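Local structure of putative adhesin (Komagataella phaffii, 5FX8) at residues D6-Y20 against T137-R149. The protein is a putative cell-wall adhesin that may take part in cell-cell interaction, binding other proteins through salt bridges and hydrogen bonds. Numbering follows the deposited sequence.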
# COMPACT_ATOMS: atom_id res chain seq x y z
N ASP C 6 14.19 -76.13 -2.53
CA ASP C 6 14.27 -74.73 -2.90
C ASP C 6 14.84 -73.94 -1.74
O ASP C 6 14.72 -74.35 -0.58
CB ASP C 6 12.90 -74.18 -3.27
CG ASP C 6 13.02 -73.01 -4.15
OD1 ASP C 6 14.16 -72.75 -4.59
OD2 ASP C 6 11.99 -72.36 -4.41
N ILE C 7 15.48 -72.82 -2.08
CA ILE C 7 15.97 -71.83 -1.12
C ILE C 7 15.56 -70.45 -1.64
O ILE C 7 16.01 -70.03 -2.71
CB ILE C 7 17.49 -71.92 -0.90
CG1 ILE C 7 17.90 -73.30 -0.40
CG2 ILE C 7 17.94 -70.92 0.12
CD1 ILE C 7 19.40 -73.49 -0.27
N THR C 8 14.70 -69.75 -0.90
CA THR C 8 14.16 -68.48 -1.35
C THR C 8 14.61 -67.36 -0.43
O THR C 8 14.92 -67.58 0.74
CB THR C 8 12.64 -68.52 -1.42
OG1 THR C 8 12.08 -68.71 -0.12
CG2 THR C 8 12.21 -69.65 -2.31
N VAL C 9 14.67 -66.16 -0.98
CA VAL C 9 15.03 -64.97 -0.23
C VAL C 9 14.06 -63.86 -0.61
O VAL C 9 13.91 -63.54 -1.79
CB VAL C 9 16.46 -64.52 -0.50
CG1 VAL C 9 16.74 -63.32 0.33
CG2 VAL C 9 17.42 -65.62 -0.18
N VAL C 10 13.40 -63.28 0.38
CA VAL C 10 12.53 -62.14 0.18
C VAL C 10 12.79 -61.17 1.31
O VAL C 10 13.50 -61.47 2.27
CB VAL C 10 11.04 -62.51 0.13
CG1 VAL C 10 10.80 -63.56 -0.91
CG2 VAL C 10 10.58 -62.99 1.46
N SER C 11 12.21 -59.99 1.18
CA SER C 11 12.30 -58.95 2.20
C SER C 11 11.20 -59.16 3.21
O SER C 11 10.04 -59.35 2.84
CB SER C 11 12.18 -57.57 1.56
OG SER C 11 12.00 -56.57 2.54
N GLU C 12 11.56 -59.14 4.50
CA GLU C 12 10.53 -59.22 5.53
C GLU C 12 9.60 -58.02 5.46
O GLU C 12 8.40 -58.14 5.76
CB GLU C 12 11.18 -59.35 6.91
CG GLU C 12 10.21 -59.45 8.07
CD GLU C 12 10.81 -60.05 9.36
OE1 GLU C 12 11.88 -59.61 9.84
OE2 GLU C 12 10.20 -60.99 9.89
N ARG C 13 10.11 -56.88 5.01
CA ARG C 13 9.31 -55.66 4.91
C ARG C 13 8.26 -55.78 3.82
O ARG C 13 7.07 -55.58 4.07
CB ARG C 13 10.24 -54.48 4.66
CG ARG C 13 9.56 -53.16 4.49
CD ARG C 13 10.59 -52.06 4.31
NE ARG C 13 11.36 -52.19 3.07
CZ ARG C 13 10.96 -51.77 1.87
NH1 ARG C 13 9.77 -51.21 1.73
NH2 ARG C 13 11.73 -51.94 0.81
N THR C 14 8.66 -56.11 2.60
CA THR C 14 7.73 -56.16 1.49
C THR C 14 7.12 -57.53 1.26
O THR C 14 6.06 -57.61 0.63
CB THR C 14 8.43 -55.74 0.21
OG1 THR C 14 9.38 -56.75 -0.14
CG2 THR C 14 9.15 -54.43 0.41
N ASP C 15 7.76 -58.61 1.75
CA ASP C 15 7.36 -59.99 1.46
C ASP C 15 7.51 -60.30 -0.03
O ASP C 15 6.75 -61.08 -0.60
CB ASP C 15 5.93 -60.26 1.95
CG ASP C 15 5.63 -61.76 2.17
OD1 ASP C 15 6.38 -62.63 1.70
OD2 ASP C 15 4.60 -62.07 2.81
N ALA C 16 8.49 -59.69 -0.67
CA ALA C 16 8.65 -59.88 -2.10
C ALA C 16 10.11 -59.63 -2.44
O ALA C 16 10.95 -59.43 -1.55
CB ALA C 16 7.71 -58.98 -2.89
N SER C 17 10.41 -59.60 -3.73
CA SER C 17 11.77 -59.50 -4.21
C SER C 17 12.35 -58.10 -4.08
O SER C 17 13.56 -57.94 -4.25
CB SER C 17 11.84 -59.94 -5.67
OG SER C 17 10.90 -59.22 -6.46
N THR C 18 11.54 -57.08 -3.79
CA THR C 18 12.02 -55.72 -3.63
C THR C 18 12.44 -55.48 -2.18
O THR C 18 11.70 -55.81 -1.25
CB THR C 18 10.92 -54.74 -4.04
OG1 THR C 18 10.65 -54.90 -5.43
CG2 THR C 18 11.34 -53.33 -3.79
N ALA C 19 13.62 -54.91 -1.99
CA ALA C 19 14.12 -54.77 -0.64
C ALA C 19 14.98 -53.52 -0.54
O ALA C 19 15.55 -53.07 -1.53
CB ALA C 19 14.93 -55.98 -0.22
N TYR C 20 15.06 -52.97 0.66
CA TYR C 20 16.04 -51.97 1.03
C TYR C 20 17.32 -52.64 1.50
O TYR C 20 17.33 -53.80 1.92
CB TYR C 20 15.52 -51.07 2.16
CG TYR C 20 14.41 -50.17 1.77
CD1 TYR C 20 14.24 -49.77 0.46
CD2 TYR C 20 13.54 -49.69 2.72
CE1 TYR C 20 13.22 -48.93 0.11
CE2 TYR C 20 12.50 -48.84 2.37
CZ TYR C 20 12.35 -48.47 1.07
OH TYR C 20 11.34 -47.64 0.70
N THR C 137 23.39 -75.70 -6.74
CA THR C 137 23.50 -74.32 -6.27
C THR C 137 22.15 -73.65 -6.45
O THR C 137 21.53 -73.76 -7.51
CB THR C 137 24.58 -73.55 -7.02
OG1 THR C 137 25.87 -73.95 -6.56
CG2 THR C 137 24.44 -72.12 -6.70
N TYR C 138 21.69 -72.97 -5.40
CA TYR C 138 20.45 -72.22 -5.44
C TYR C 138 20.77 -70.73 -5.49
O TYR C 138 21.56 -70.24 -4.67
CB TYR C 138 19.59 -72.53 -4.23
CG TYR C 138 19.07 -73.92 -4.15
CD1 TYR C 138 19.80 -74.92 -3.55
CD2 TYR C 138 17.82 -74.23 -4.65
CE1 TYR C 138 19.31 -76.19 -3.45
CE2 TYR C 138 17.32 -75.49 -4.56
CZ TYR C 138 18.07 -76.47 -3.97
OH TYR C 138 17.56 -77.74 -3.89
N SER C 139 20.16 -70.02 -6.43
CA SER C 139 20.47 -68.61 -6.66
C SER C 139 19.22 -67.75 -6.74
O SER C 139 18.92 -67.18 -7.79
CB SER C 139 21.29 -68.45 -7.93
OG SER C 139 22.55 -69.02 -7.74
N PRO C 140 18.50 -67.60 -5.63
CA PRO C 140 17.39 -66.64 -5.62
C PRO C 140 17.88 -65.22 -5.84
O PRO C 140 19.03 -64.88 -5.58
CB PRO C 140 16.80 -66.80 -4.22
CG PRO C 140 17.95 -67.27 -3.41
CD PRO C 140 18.72 -68.19 -4.31
N SER C 141 16.96 -64.38 -6.30
CA SER C 141 17.30 -63.03 -6.70
C SER C 141 16.42 -62.01 -5.99
O SER C 141 15.24 -62.25 -5.77
CB SER C 141 17.18 -62.88 -8.20
OG SER C 141 18.22 -62.07 -8.68
N VAL C 142 17.02 -60.87 -5.67
CA VAL C 142 16.32 -59.77 -5.01
C VAL C 142 16.78 -58.44 -5.63
O VAL C 142 17.96 -58.25 -5.91
CB VAL C 142 16.59 -59.81 -3.49
CG1 VAL C 142 16.51 -58.43 -2.89
CG2 VAL C 142 15.59 -60.72 -2.84
N ASP C 143 15.83 -57.52 -5.82
CA ASP C 143 16.13 -56.19 -6.35
C ASP C 143 16.40 -55.21 -5.22
O ASP C 143 15.50 -54.92 -4.42
CB ASP C 143 14.96 -55.70 -7.21
CG ASP C 143 15.34 -54.55 -8.11
OD1 ASP C 143 16.51 -54.48 -8.54
OD2 ASP C 143 14.46 -53.72 -8.42
N LEU C 144 17.62 -54.67 -5.17
CA LEU C 144 18.01 -53.72 -4.12
C LEU C 144 17.61 -52.32 -4.57
O LEU C 144 18.31 -51.65 -5.32
CB LEU C 144 19.50 -53.82 -3.82
CG LEU C 144 19.95 -55.18 -3.28
CD1 LEU C 144 21.41 -55.18 -2.94
CD2 LEU C 144 19.14 -55.66 -2.08
N VAL C 145 16.50 -51.89 -4.08
CA VAL C 145 15.81 -50.70 -4.53
C VAL C 145 16.18 -49.51 -3.65
O VAL C 145 16.55 -49.66 -2.47
CB VAL C 145 14.30 -50.99 -4.51
CG1 VAL C 145 13.74 -50.74 -3.12
CG2 VAL C 145 13.62 -50.21 -5.54
N ALA C 146 16.10 -48.32 -4.23
CA ALA C 146 16.32 -47.08 -3.50
C ALA C 146 15.08 -46.69 -2.71
O ALA C 146 13.98 -47.18 -2.96
CB ALA C 146 16.69 -45.94 -4.45
N LEU C 147 15.28 -45.79 -1.77
CA LEU C 147 14.23 -45.44 -0.85
C LEU C 147 13.01 -44.93 -1.60
O LEU C 147 13.13 -44.20 -2.58
CB LEU C 147 14.74 -44.38 0.13
CG LEU C 147 15.00 -44.68 1.59
CD1 LEU C 147 15.29 -46.13 1.82
CD2 LEU C 147 16.16 -43.84 2.06
N ASP C 148 11.84 -45.32 -1.14
CA ASP C 148 10.59 -44.87 -1.73
C ASP C 148 10.36 -43.40 -1.41
O ASP C 148 10.08 -43.04 -0.26
CB ASP C 148 9.45 -45.74 -1.21
CG ASP C 148 8.15 -45.42 -1.85
OD1 ASP C 148 8.17 -44.63 -2.79
OD2 ASP C 148 7.11 -45.97 -1.45
N ARG C 149 10.49 -42.52 -2.41
CA ARG C 149 10.36 -41.09 -2.19
C ARG C 149 9.07 -40.55 -2.76
O ARG C 149 9.04 -39.42 -3.25
CB ARG C 149 11.55 -40.33 -2.77
CG ARG C 149 12.88 -40.59 -2.09
CD ARG C 149 12.73 -40.62 -0.59
NE ARG C 149 13.98 -40.39 0.12
CZ ARG C 149 14.08 -40.48 1.44
NH1 ARG C 149 13.02 -40.80 2.14
NH2 ARG C 149 15.23 -40.25 2.04
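The Y20 ring lies between L147 and R13. CD1 of L147 sits over one face, 3.7 Å from the ring centroid and 7° off its normal, a CH-pi contact; over the opposite face lies the flat guanidinium of R13, whose NE is held by a salt bridge to D23. Near the ring plane, the carbonyl oxygens of V145 and A146 approach the edge, where aromatic C-H groups are weakly positive. Tyrosine suits this place because its hydroxyl also accepts a hydrogen bond: D148 N reaches Y20 OH at 3.0 Å, with an angle of 157° at the hydrogen. The carboxylate of D148 turns instead to S150 and Q151.

At the far end, the flat Y138 ring offers a broad face to branched I7, which swings CG1 to the side of its own backbone N (chi1 -59°), over the ring; the extended chi2 carries CD1 on to Y138 CD1 at 3.6 Å. P140 presents apolar ring carbons to V9, CG meeting CG2 at 3.7 Å.

Between these ends, strands 18-19 and 137-144 run parallel. D143 N donates to S17 O (2.8 Å), A19 N to D143 O (3.1 Å) and V145 N to A19 O (3.0 Å). Small A19 meets V142 CG1 beside F25.

The chemistry thus divides: backbone bonds fix the short parallel pairing, apolar contacts join strand 4-11 of the first cohesin-like domain to 137-144, and Y20 probably helps hold residues 147-148, leading toward the second.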